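Local coordinates for rhusiopathiae surface protein B (Erysipelothrix rhusiopathiae, PDB 3V10) that probably binds collagen as a cell-wall-anchored surface adhesin, this chain being its collagen-binding region of two immunoglobulin-like domains, at residues 26-31 / 147-152; 49-54 / 113-118; 88-91 / 96-99; 185-190 / 198-203; 238-243 / 247-252. All blocks are in the same frame, centred on the assembly; numbering follows the deposited sequence.

Interaction 1: residues 26-31 / 147-152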
# COMPACT_ATOMS: atom_id res chain seq x y z
N GLN A 26 0.97 4.83 1.38
CA GLN A 26 2.06 3.88 1.56
C GLN A 26 1.90 3.16 2.90
O GLN A 26 1.25 3.67 3.81
CB GLN A 26 3.41 4.61 1.54
CG GLN A 26 3.63 5.53 0.33
CD GLN A 26 3.82 4.79 -0.98
OE1 GLN A 26 4.17 5.39 -2.00
NE2 GLN A 26 3.60 3.48 -0.96
N PRO A 27 2.48 1.96 3.03
CA PRO A 27 2.35 1.22 4.29
C PRO A 27 3.23 1.82 5.38
O PRO A 27 4.20 2.53 5.10
CB PRO A 27 2.84 -0.18 3.93
CG PRO A 27 2.81 -0.23 2.42
CD PRO A 27 3.19 1.16 2.02
N ILE A 28 2.87 1.55 6.63
CA ILE A 28 3.67 1.97 7.77
C ILE A 28 4.32 0.64 8.16
O ILE A 28 3.63 -0.30 8.53
CB ILE A 28 2.81 2.52 8.93
CG1 ILE A 28 2.19 3.85 8.50
CG2 ILE A 28 3.67 2.75 10.16
CD1 ILE A 28 1.36 4.55 9.56
N GLU A 29 5.64 0.57 8.05
CA GLU A 29 6.38 -0.65 8.32
C GLU A 29 6.93 -0.84 9.72
O GLU A 29 7.45 0.10 10.34
CB GLU A 29 7.55 -0.78 7.34
CG GLU A 29 7.17 -0.73 5.89
CD GLU A 29 8.37 -0.46 5.01
OE1 GLU A 29 9.40 -1.15 5.19
OE2 GLU A 29 8.29 0.44 4.15
N PHE A 30 6.82 -2.07 10.20
CA PHE A 30 7.32 -2.43 11.52
C PHE A 30 8.30 -3.57 11.33
O PHE A 30 8.00 -4.56 10.67
CB PHE A 30 6.17 -2.87 12.42
CG PHE A 30 5.27 -1.75 12.84
CD1 PHE A 30 5.56 -0.99 13.96
CD2 PHE A 30 4.14 -1.44 12.09
CE1 PHE A 30 4.75 0.07 14.33
CE2 PHE A 30 3.32 -0.37 12.45
CZ PHE A 30 3.62 0.39 13.57
N ASN A 31 9.50 -3.41 11.88
CA ASN A 31 10.52 -4.44 11.80
C ASN A 31 10.77 -4.96 13.21
O ASN A 31 10.98 -4.18 14.13
CB ASN A 31 11.81 -3.88 11.21
CG ASN A 31 12.95 -4.87 11.29
OD1 ASN A 31 13.00 -5.85 10.55
ND2 ASN A 31 13.87 -4.63 12.22
N GLN A 147 8.30 3.74 20.37
CA GLN A 147 8.85 4.63 19.36
C GLN A 147 7.67 5.47 18.88
O GLN A 147 6.56 4.95 18.72
CB GLN A 147 9.47 3.83 18.22
CG GLN A 147 10.83 3.25 18.57
CD GLN A 147 11.52 2.59 17.40
OE1 GLN A 147 11.49 3.10 16.28
NE2 GLN A 147 12.15 1.45 17.64
N MET A 148 7.91 6.75 18.65
CA MET A 148 6.83 7.64 18.23
C MET A 148 6.44 7.53 16.76
O MET A 148 7.29 7.36 15.88
CB MET A 148 7.18 9.11 18.53
CG MET A 148 6.19 10.14 17.95
SD MET A 148 4.58 10.32 18.80
CE MET A 148 3.87 8.83 18.52
N ILE A 149 5.14 7.62 16.53
CA ILE A 149 4.57 7.59 15.20
C ILE A 149 3.68 8.82 15.15
O ILE A 149 2.81 9.00 16.02
CB ILE A 149 3.72 6.32 14.96
CG1 ILE A 149 4.63 5.10 14.80
CG2 ILE A 149 2.83 6.51 13.73
CD1 ILE A 149 3.89 3.80 14.51
N THR A 150 3.93 9.68 14.17
CA THR A 150 3.15 10.90 14.00
C THR A 150 2.42 10.81 12.67
O THR A 150 3.04 10.63 11.62
CB THR A 150 4.06 12.15 14.00
OG1 THR A 150 4.98 12.08 12.90
CG2 THR A 150 4.85 12.22 15.29
N ILE A 151 1.10 10.93 12.72
CA ILE A 151 0.27 10.84 11.53
C ILE A 151 -0.51 12.12 11.30
O ILE A 151 -1.19 12.62 12.19
CB ILE A 151 -0.75 9.67 11.64
CG1 ILE A 151 -0.01 8.34 11.71
CG2 ILE A 151 -1.71 9.70 10.45
CD1 ILE A 151 -0.91 7.15 11.99
N SER A 152 -0.41 12.65 10.08
CA SER A 152 -1.10 13.87 9.73
C SER A 152 -2.58 13.62 9.44
O SER A 152 -2.93 12.74 8.66
CB SER A 152 -0.46 14.52 8.51
OG SER A 152 -1.28 15.57 8.03

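Interaction 2: residues 49-54 / 113-118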
# COMPACT_ATOMS: atom_id res chain seq x y z
N ASP A 49 3.79 -22.21 21.49
CA ASP A 49 4.20 -21.00 22.19
C ASP A 49 3.93 -19.87 21.20
O ASP A 49 3.93 -20.10 19.99
CB ASP A 49 5.69 -21.03 22.55
CG ASP A 49 6.02 -22.04 23.64
OD1 ASP A 49 5.08 -22.53 24.32
OD2 ASP A 49 7.22 -22.34 23.82
N PHE A 50 3.71 -18.67 21.70
CA PHE A 50 3.36 -17.55 20.84
C PHE A 50 3.65 -16.18 21.46
O PHE A 50 4.08 -16.07 22.60
CB PHE A 50 1.86 -17.60 20.57
CG PHE A 50 1.03 -17.48 21.82
CD1 PHE A 50 0.85 -18.57 22.67
CD2 PHE A 50 0.48 -16.25 22.20
CE1 PHE A 50 0.15 -18.45 23.87
CE2 PHE A 50 -0.22 -16.12 23.40
CZ PHE A 50 -0.39 -17.22 24.23
N PHE A 51 3.39 -15.15 20.67
CA PHE A 51 3.48 -13.77 21.11
C PHE A 51 2.55 -12.97 20.22
O PHE A 51 2.28 -13.35 19.08
CB PHE A 51 4.91 -13.19 21.11
CG PHE A 51 5.60 -13.21 19.77
CD1 PHE A 51 6.52 -14.21 19.48
CD2 PHE A 51 5.42 -12.18 18.86
CE1 PHE A 51 7.26 -14.17 18.29
CE2 PHE A 51 6.15 -12.14 17.68
CZ PHE A 51 7.07 -13.13 17.39
N ASP A 52 2.03 -11.88 20.77
CA ASP A 52 1.09 -11.05 20.05
C ASP A 52 1.56 -9.63 19.84
O ASP A 52 2.14 -9.01 20.73
CB ASP A 52 -0.24 -11.03 20.80
CG ASP A 52 -0.89 -12.39 20.84
OD1 ASP A 52 -1.26 -12.90 19.76
OD2 ASP A 52 -1.03 -12.96 21.95
N LEU A 53 1.29 -9.12 18.65
CA LEU A 53 1.64 -7.75 18.29
C LEU A 53 0.35 -6.95 18.24
O LEU A 53 -0.68 -7.45 17.77
CB LEU A 53 2.34 -7.73 16.93
CG LEU A 53 3.57 -8.64 16.81
CD1 LEU A 53 4.15 -8.55 15.40
CD2 LEU A 53 4.60 -8.22 17.83
N THR A 54 0.38 -5.72 18.74
CA THR A 54 -0.80 -4.87 18.74
C THR A 54 -0.49 -3.52 18.12
O THR A 54 0.19 -2.70 18.73
CB THR A 54 -1.33 -4.65 20.16
OG1 THR A 54 -1.55 -5.92 20.80
CG2 THR A 54 -2.64 -3.88 20.13
N GLY A 113 14.77 -15.02 14.62
CA GLY A 113 13.83 -14.71 13.56
C GLY A 113 13.56 -13.23 13.42
O GLY A 113 13.88 -12.43 14.30
N THR A 114 12.95 -12.88 12.30
CA THR A 114 12.64 -11.50 11.99
C THR A 114 11.24 -11.41 11.39
O THR A 114 10.78 -12.33 10.70
CB THR A 114 13.65 -10.94 10.96
OG1 THR A 114 14.97 -11.37 11.31
CG2 THR A 114 13.61 -9.42 10.94
N ILE A 115 10.55 -10.32 11.67
CA ILE A 115 9.22 -10.10 11.14
C ILE A 115 9.15 -8.69 10.60
O ILE A 115 9.50 -7.74 11.29
CB ILE A 115 8.13 -10.24 12.23
CG1 ILE A 115 8.10 -11.67 12.77
CG2 ILE A 115 6.77 -9.84 11.65
CD1 ILE A 115 7.10 -11.88 13.88
N ASN A 116 8.73 -8.56 9.35
CA ASN A 116 8.59 -7.26 8.72
C ASN A 116 7.11 -7.10 8.44
O ASN A 116 6.59 -7.61 7.44
CB ASN A 116 9.42 -7.20 7.44
CG ASN A 116 10.91 -7.25 7.73
OD1 ASN A 116 11.53 -6.22 8.04
ND2 ASN A 116 11.50 -8.44 7.64
N LEU A 117 6.43 -6.42 9.35
CA LEU A 117 4.98 -6.21 9.27
C LEU A 117 4.59 -4.94 8.53
O LEU A 117 5.17 -3.89 8.75
CB LEU A 117 4.41 -6.18 10.69
CG LEU A 117 2.93 -5.85 10.90
CD1 LEU A 117 2.04 -6.94 10.32
CD2 LEU A 117 2.67 -5.70 12.40
N LYS A 118 3.60 -5.06 7.66
CA LYS A 118 3.11 -3.92 6.90
C LYS A 118 1.75 -3.54 7.44
O LYS A 118 0.93 -4.41 7.72
CB LYS A 118 3.00 -4.29 5.41
CG LYS A 118 4.31 -4.79 4.82
CD LYS A 118 5.42 -3.77 5.05
CE LYS A 118 6.76 -4.27 4.55
NZ LYS A 118 6.78 -4.38 3.06

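Interaction 3: residues 88-91 / 96-99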
# COMPACT_ATOMS: atom_id res chain seq x y z
N GLY A 88 6.90 -21.47 12.00
CA GLY A 88 5.93 -20.61 12.63
C GLY A 88 4.78 -20.28 11.72
O GLY A 88 4.77 -20.62 10.54
N GLU A 89 3.79 -19.60 12.29
CA GLU A 89 2.61 -19.20 11.55
C GLU A 89 2.15 -17.84 12.05
O GLU A 89 2.01 -17.63 13.25
CB GLU A 89 1.52 -20.25 11.75
CG GLU A 89 0.22 -19.98 11.04
CD GLU A 89 -0.74 -21.15 11.20
OE1 GLU A 89 -0.38 -22.27 10.78
OE2 GLU A 89 -1.84 -20.95 11.75
N LEU A 90 1.91 -16.92 11.11
CA LEU A 90 1.43 -15.59 11.46
C LEU A 90 -0.03 -15.47 11.09
O LEU A 90 -0.43 -15.80 9.97
CB LEU A 90 2.21 -14.51 10.70
CG LEU A 90 3.57 -14.07 11.23
CD1 LEU A 90 4.21 -13.13 10.22
CD2 LEU A 90 3.41 -13.39 12.58
N THR A 91 -0.83 -14.99 12.03
CA THR A 91 -2.25 -14.79 11.78
C THR A 91 -2.53 -13.30 11.91
O THR A 91 -2.24 -12.68 12.93
CB THR A 91 -3.13 -15.57 12.79
OG1 THR A 91 -2.89 -16.97 12.64
CG2 THR A 91 -4.61 -15.27 12.53
N HIS A 96 -4.45 -6.67 15.43
CA HIS A 96 -3.78 -7.71 16.21
C HIS A 96 -3.11 -8.73 15.30
O HIS A 96 -3.75 -9.26 14.40
CB HIS A 96 -4.80 -8.44 17.09
CG HIS A 96 -5.45 -7.56 18.11
ND1 HIS A 96 -4.81 -7.15 19.26
CD2 HIS A 96 -6.70 -7.04 18.17
CE1 HIS A 96 -5.64 -6.41 19.98
NE2 HIS A 96 -6.79 -6.33 19.34
N ILE A 97 -1.84 -9.01 15.55
CA ILE A 97 -1.09 -9.98 14.76
C ILE A 97 -0.59 -11.06 15.72
O ILE A 97 0.06 -10.76 16.72
CB ILE A 97 0.13 -9.34 14.07
CG1 ILE A 97 -0.27 -8.02 13.41
CG2 ILE A 97 0.70 -10.30 13.04
CD1 ILE A 97 -1.31 -8.16 12.33
N HIS A 98 -0.90 -12.32 15.40
CA HIS A 98 -0.54 -13.45 16.24
C HIS A 98 0.57 -14.29 15.62
O HIS A 98 0.52 -14.62 14.43
CB HIS A 98 -1.79 -14.32 16.45
CG HIS A 98 -1.60 -15.48 17.38
ND1 HIS A 98 -1.54 -15.34 18.75
CD2 HIS A 98 -1.51 -16.81 17.14
CE1 HIS A 98 -1.42 -16.53 19.32
NE2 HIS A 98 -1.41 -17.44 18.36
N PHE A 99 1.58 -14.62 16.41
CA PHE A 99 2.65 -15.48 15.92
C PHE A 99 2.66 -16.73 16.78
O PHE A 99 2.63 -16.64 18.00
CB PHE A 99 4.02 -14.79 16.02
CG PHE A 99 5.17 -15.70 15.65
CD1 PHE A 99 5.69 -16.60 16.58
CD2 PHE A 99 5.70 -15.69 14.37
CE1 PHE A 99 6.72 -17.47 16.24
CE2 PHE A 99 6.74 -16.56 14.01
CZ PHE A 99 7.25 -17.45 14.95

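Interaction 4: residues 185-190 / 198-203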
# COMPACT_ATOMS: atom_id res chain seq x y z
N LEU A 185 -5.92 7.60 -13.05
CA LEU A 185 -5.39 8.58 -14.00
C LEU A 185 -6.46 9.68 -14.01
O LEU A 185 -7.57 9.47 -14.52
CB LEU A 185 -5.24 7.98 -15.41
CG LEU A 185 -4.43 6.70 -15.58
CD1 LEU A 185 -4.28 6.39 -17.08
CD2 LEU A 185 -3.07 6.84 -14.93
N ASN A 186 -6.15 10.83 -13.45
CA ASN A 186 -7.10 11.94 -13.38
C ASN A 186 -6.89 12.91 -14.53
O ASN A 186 -5.99 13.75 -14.48
CB ASN A 186 -6.95 12.65 -12.03
CG ASN A 186 -7.03 11.68 -10.87
OD1 ASN A 186 -8.12 11.28 -10.46
ND2 ASN A 186 -5.88 11.27 -10.35
N ILE A 187 -7.73 12.81 -15.55
CA ILE A 187 -7.61 13.63 -16.75
C ILE A 187 -8.61 14.77 -16.84
O ILE A 187 -9.82 14.57 -16.82
CB ILE A 187 -7.75 12.77 -18.01
CG1 ILE A 187 -6.81 11.56 -17.90
CG2 ILE A 187 -7.41 13.59 -19.25
CD1 ILE A 187 -6.99 10.54 -19.01
N ASN A 188 -8.08 15.98 -16.95
CA ASN A 188 -8.88 17.19 -17.07
C ASN A 188 -9.81 17.45 -15.89
O ASN A 188 -11.02 17.59 -16.07
CB ASN A 188 -9.68 17.17 -18.37
CG ASN A 188 -10.15 18.55 -18.77
OD1 ASN A 188 -9.84 19.53 -18.09
ND2 ASN A 188 -10.90 18.64 -19.86
N SER A 189 -9.24 17.53 -14.69
CA SER A 189 -10.01 17.83 -13.50
C SER A 189 -10.60 19.24 -13.62
O SER A 189 -11.75 19.47 -13.23
CB SER A 189 -9.14 17.77 -12.24
OG SER A 189 -8.84 16.43 -11.87
N PRO A 190 -9.83 20.20 -14.16
CA PRO A 190 -10.30 21.58 -14.32
C PRO A 190 -11.48 21.73 -15.27
O PRO A 190 -12.17 22.75 -15.27
CB PRO A 190 -9.07 22.32 -14.85
CG PRO A 190 -7.93 21.53 -14.29
CD PRO A 190 -8.40 20.11 -14.50
N VAL A 198 -6.36 14.69 -26.55
CA VAL A 198 -5.53 14.47 -25.37
C VAL A 198 -5.00 13.04 -25.43
O VAL A 198 -5.75 12.11 -25.72
CB VAL A 198 -6.35 14.66 -24.08
CG1 VAL A 198 -5.49 14.34 -22.86
CG2 VAL A 198 -6.86 16.10 -24.00
N LYS A 199 -3.70 12.87 -25.18
CA LYS A 199 -3.13 11.52 -25.22
C LYS A 199 -2.25 11.26 -24.01
O LYS A 199 -1.39 12.07 -23.66
CB LYS A 199 -2.30 11.32 -26.49
CG LYS A 199 -1.72 9.91 -26.63
CD LYS A 199 -1.05 9.70 -27.98
CE LYS A 199 -0.57 8.26 -28.14
NZ LYS A 199 0.15 8.06 -29.43
N VAL A 200 -2.47 10.12 -23.37
CA VAL A 200 -1.67 9.73 -22.21
C VAL A 200 -1.06 8.37 -22.49
O VAL A 200 -1.76 7.46 -22.93
CB VAL A 200 -2.53 9.60 -20.93
CG1 VAL A 200 -1.67 9.03 -19.78
CG2 VAL A 200 -3.10 10.95 -20.54
N ILE A 201 0.24 8.24 -22.29
CA ILE A 201 0.90 6.96 -22.49
C ILE A 201 1.41 6.57 -21.11
O ILE A 201 2.29 7.21 -20.55
CB ILE A 201 2.07 7.04 -23.49
CG1 ILE A 201 1.54 7.46 -24.87
CG2 ILE A 201 2.74 5.67 -23.61
CD1 ILE A 201 2.61 7.53 -25.94
N ASP A 202 0.81 5.52 -20.56
CA ASP A 202 1.16 5.04 -19.24
C ASP A 202 1.98 3.76 -19.32
O ASP A 202 1.56 2.79 -19.95
CB ASP A 202 -0.12 4.79 -18.43
CG ASP A 202 0.17 4.36 -17.00
OD1 ASP A 202 0.97 3.42 -16.81
OD2 ASP A 202 -0.39 4.96 -16.07
N THR A 203 3.15 3.77 -18.69
CA THR A 203 4.00 2.59 -18.70
C THR A 203 4.11 2.01 -17.30
O THR A 203 4.73 2.61 -16.42
CB THR A 203 5.42 2.92 -19.20
OG1 THR A 203 5.36 3.37 -20.56
CG2 THR A 203 6.30 1.68 -19.13

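Interaction 5: residues 238-243 / 247-252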
# COMPACT_ATOMS: atom_id res chain seq x y z
N GLY A 238 -13.52 7.80 -26.54
CA GLY A 238 -12.17 7.76 -27.05
C GLY A 238 -11.65 6.35 -27.24
O GLY A 238 -12.42 5.45 -27.56
N THR A 239 -10.35 6.17 -27.04
CA THR A 239 -9.74 4.87 -27.21
C THR A 239 -8.73 4.57 -26.11
O THR A 239 -7.87 5.39 -25.79
CB THR A 239 -9.00 4.76 -28.57
OG1 THR A 239 -9.88 5.14 -29.64
CG2 THR A 239 -8.51 3.33 -28.80
N ILE A 240 -8.86 3.38 -25.53
CA ILE A 240 -7.93 2.94 -24.51
C ILE A 240 -7.35 1.63 -25.02
O ILE A 240 -8.09 0.70 -25.36
CB ILE A 240 -8.63 2.69 -23.16
CG1 ILE A 240 -9.03 4.03 -22.54
CG2 ILE A 240 -7.70 1.92 -22.23
CD1 ILE A 240 -9.80 3.89 -21.23
N THR A 241 -6.03 1.57 -25.12
CA THR A 241 -5.37 0.37 -25.60
C THR A 241 -4.41 -0.14 -24.54
O THR A 241 -3.93 0.62 -23.70
CB THR A 241 -4.58 0.65 -26.90
OG1 THR A 241 -3.53 1.59 -26.63
CG2 THR A 241 -5.50 1.21 -27.97
N VAL A 242 -4.15 -1.44 -24.57
CA VAL A 242 -3.23 -2.05 -23.63
C VAL A 242 -2.34 -2.99 -24.42
O VAL A 242 -2.83 -3.85 -25.13
CB VAL A 242 -3.96 -2.87 -22.54
CG1 VAL A 242 -2.94 -3.52 -21.61
CG2 VAL A 242 -4.88 -1.97 -21.73
N GLU A 243 -1.03 -2.79 -24.31
CA GLU A 243 -0.07 -3.64 -24.98
C GLU A 243 1.05 -3.87 -23.98
O GLU A 243 1.84 -2.97 -23.72
CB GLU A 243 0.48 -2.97 -26.24
CG GLU A 243 -0.55 -2.62 -27.31
CD GLU A 243 -1.36 -3.82 -27.80
OE1 GLU A 243 -0.78 -4.91 -27.98
OE2 GLU A 243 -2.58 -3.66 -28.02
N LEU A 247 -0.34 1.22 -21.28
CA LEU A 247 -1.77 1.52 -21.35
C LEU A 247 -1.86 2.94 -21.91
O LEU A 247 -1.29 3.89 -21.35
CB LEU A 247 -2.39 1.45 -19.95
CG LEU A 247 -3.91 1.67 -19.82
CD1 LEU A 247 -4.39 1.10 -18.48
CD2 LEU A 247 -4.22 3.15 -19.92
N THR A 248 -2.54 3.08 -23.04
CA THR A 248 -2.67 4.37 -23.70
C THR A 248 -4.11 4.84 -23.71
O THR A 248 -5.02 4.07 -23.98
CB THR A 248 -2.16 4.28 -25.16
OG1 THR A 248 -0.83 3.77 -25.16
CG2 THR A 248 -2.19 5.66 -25.83
N VAL A 249 -4.30 6.11 -23.39
CA VAL A 249 -5.63 6.71 -23.37
C VAL A 249 -5.61 7.87 -24.35
O VAL A 249 -4.78 8.77 -24.25
CB VAL A 249 -5.98 7.27 -21.96
CG1 VAL A 249 -7.38 7.89 -21.97
CG2 VAL A 249 -5.89 6.15 -20.93
N MET A 250 -6.52 7.83 -25.32
CA MET A 250 -6.63 8.87 -26.33
C MET A 250 -8.04 9.44 -26.29
O MET A 250 -9.02 8.70 -26.36
CB MET A 250 -6.29 8.31 -27.71
CG MET A 250 -4.82 7.95 -27.88
SD MET A 250 -4.41 7.04 -29.41
CE MET A 250 -4.42 5.38 -28.78
N ILE A 251 -8.14 10.76 -26.17
CA ILE A 251 -9.44 11.42 -26.11
C ILE A 251 -9.53 12.56 -27.13
O ILE A 251 -8.79 13.54 -27.04
CB ILE A 251 -9.71 12.00 -24.71
CG1 ILE A 251 -9.53 10.91 -23.65
CG2 ILE A 251 -11.14 12.56 -24.65
CD1 ILE A 251 -9.62 11.43 -22.23
N PRO A 252 -10.43 12.44 -28.11
CA PRO A 252 -10.59 13.49 -29.13
C PRO A 252 -10.97 14.82 -28.50
O PRO A 252 -11.67 14.86 -27.49
CB PRO A 252 -11.71 12.94 -30.01
CG PRO A 252 -11.54 11.46 -29.90
CD PRO A 252 -11.26 11.26 -28.43
O HOH W 1 -1.20 0.94 -25.31

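Interaction 1: residues 26-31 / 147-152
The flat group in this contact is the ring of F30, and a methyl group at the end of I149 leans obliquely against its far end. I149 CD1 lies 3.5 Å from F30 CZ and 3.8 Å from F30 CE1, so the touch falls on the tip of the ring and spares the carbons next to CB. The two side chains cross at about a right angle. The F30 side chain also touches F13 and V15 of strand 10-16, S119 of strand 112-123, and the loop residues L55, T137 and L139. I149 gets its methyl there with CG1 anti to its own carbonyl carbon (chi1 -73°) and the chain fully extended beyond it (chi2 -178°). The contact belongs to the hydrophobic interior of the first immunoglobulin-like domain: strand 28-35 faces the segment 147-152 at packing distance, with 9.4 Å between I28 CA and I149 CA, and no hydrogen bond joins them. Two further contacts extend the apolar seam along the strand. I28 uses both of its branches: CG2 looks towards I149 CD1 across 4.5 Å, while CD1 meets I151 CD1 at 4.2 Å. Y121 of strand 112-123 touches both I28 and I151, and V15 touches both F30 and I149.

Interaction 2: residues 49-54 / 113-118
In the apolar core of the first immunoglobulin-like domain, strand 50-54 lies across from strand 112-123 and the two meet by side chains alone. L53 CA and L117 CA are 9.7 Å apart, the spacing of packed layers, and no hydrogen bond crosses. F51 and I115 approach each other head-on: I115 CD1 stands at the edge of the F51 ring, near its plane, 3.7 Å from F51 CZ and 3.9 Å from F51 CE2. F51 reaches it with CG held between its backbone N and its carbonyl carbon (chi1 58°). I115 answers with an extended branch, CD1 at its tip (chi2 178°). The second pair is looser, with the branch ends L53 CD1 and L117 CD2 4.4 Å apart. All four residues are buried. The F51 ring is enclosed further by a stack with F99 and an edge-to-face contact with F34. Strand 50-54 is hydrogen-bonded to strand 96-101, and I97 of that strand touches both L53 and L117. Strand 112-123 in turn pairs with strands 28-35 and 61-65 and the C-terminal strand 311-315, while K118 NZ ties in the carbonyls of N307 and F309.

Interaction 3: residues 88-91 / 96-99
H96 starts the second strand of the hairpin beside T91, but its imidazole leads away from the partner strand. I97 is next: its CG2 branch packs on L90 CD2 at 4.1 Å, and its CA makes a CA-H...O contact with T91 O. H98 carries the pairing. H98 N donates to T91 O and T91 N to H98 O, each over 2.8 Å, which makes T91 and H98 an antiparallel hydrogen-bonded pair. Their side chains rise on the same face of the sheet, T91 CB 4.1 Å from H98 CB. The polar end of H98 is engaged beyond the hairpin, where ND1 is hydrogen-bonded to D52 OD1. F99 closes the segment as the non-hydrogen-bonded partner of L90. L90 CD2 sits in plane at the edge of the F99 ring, 3.7 Å from F99 CD2. With CG anti to its backbone N (chi1 174°), the ring reaches toward the start of 88-91, where F99 CZ is 4.1 Å from the CA of G88, which has no side chain there. Strand 85-93 is flanked beyond by strand 71-77, whose M73 and V75 touch L90, and strand 96-101 by strand 50-54; A312 and I314 of strand 311-315 cover L90 and F99.

Interaction 4: residues 185-190 / 198-203
I187 and L185 provide the close packing against strand 198-204, whereas the chain after I187 turns off without joining in. I187 spreads its two branches over two valines: CG2 meets V198 CG1 at 4.2 Å, the side chains passing antiparallel to one another, and CD1 reaches V200 CG2, also at 4.2 Å. An extended side chain (chi2 172°) carries that CD1 forward to V200. The shortest approach is of mixed character, with L185 CD2 3.5 Å from D202 OD2. This buried carboxylate oxygen is satisfied elsewhere, by hydrogen bonds from N279 ND2 and with Y265 OH, while K169 NZ makes only a weak, long ion pair. These bonds probably fix the carboxylate against the leucine methyl. The loose side is the other face of strand 198-204, to which K199, exposed, and I201, partly exposed, belong; S189 and P190, also partly exposed, follow the last packed residue. The axes of 185-187 and 198-203 come within 10.2 Å, at 167° between their N-to-C directions, without hydrogen bonds. Such antiparallel, side-chain-only contact between strands of different sheets is that of a beta sandwich, here the immunoglobulin-like fold of the second, collagen-binding domain.

Interaction 5: residues 238-243 / 247-252
L247 is the chief bump on the apolar face of this hairpin, fitted into the notch between two side chains of strand 239-243: its CG lies 4.2 Å from V242 CG2, and its CD2 is 4.4 Å from I240 CG2. Next along, I240 and V249 run abreast, I240 CG1 4.1 Å from V249 CG2. The other face is shaped by threonines and a methionine. T241 OG1, placed between its backbone N and carbonyl carbon (chi1 63°), nestles against T248 CB at 3.4 Å. The two hydroxyls do not meet directly; one water bridges them by hydrogen bonds, 2.8 Å from T241 OG1 and 2.9 Å from T248 OG1. M250 bends at its thioether (chi3 -97°), which brings its CE towards T241 CG2. At the open end of the hairpin, G238 has no side chain, and its CA fits close to P252 CD at 3.9 Å. Between the two faces runs a regular antiparallel ladder in which T239 pairs with M250 and T241 with T248, each through two N-H...O bonds. Strand 198-204 continues the sheet beyond strand 246-251. The chemistry divides the ribbon: the face of I240, V242, L247 and V249 suits the domain interior, where V217, I215, L210 and Y265 meet it, while its threonine face can keep water, and the four backbone bonds fix the register of both.

Interactions 1, 2 and 3 build the first domain and interactions 4 and 5 the second, on opposite sides of the chain's centre. Along the chain, interaction 3 nests inside 2 and 2 inside 1; 4 and 5 follow. Interactions 2 and 3 have centres about 6 Å apart and share strands paired in one sheet; interaction 1, centred about 16 Å from interaction 2, reaches that sheet through strand 28-35, neighbour of 112-123, and packs strand 150-153 of a separate sheet on it. Interactions 4 and 5, with centres about 10 Å apart, meet where strands 198-204 and 246-251 pair. C-terminal strand 311-315 returns to the first domain's sheet, consistent with the latch of the Collagen Hug model.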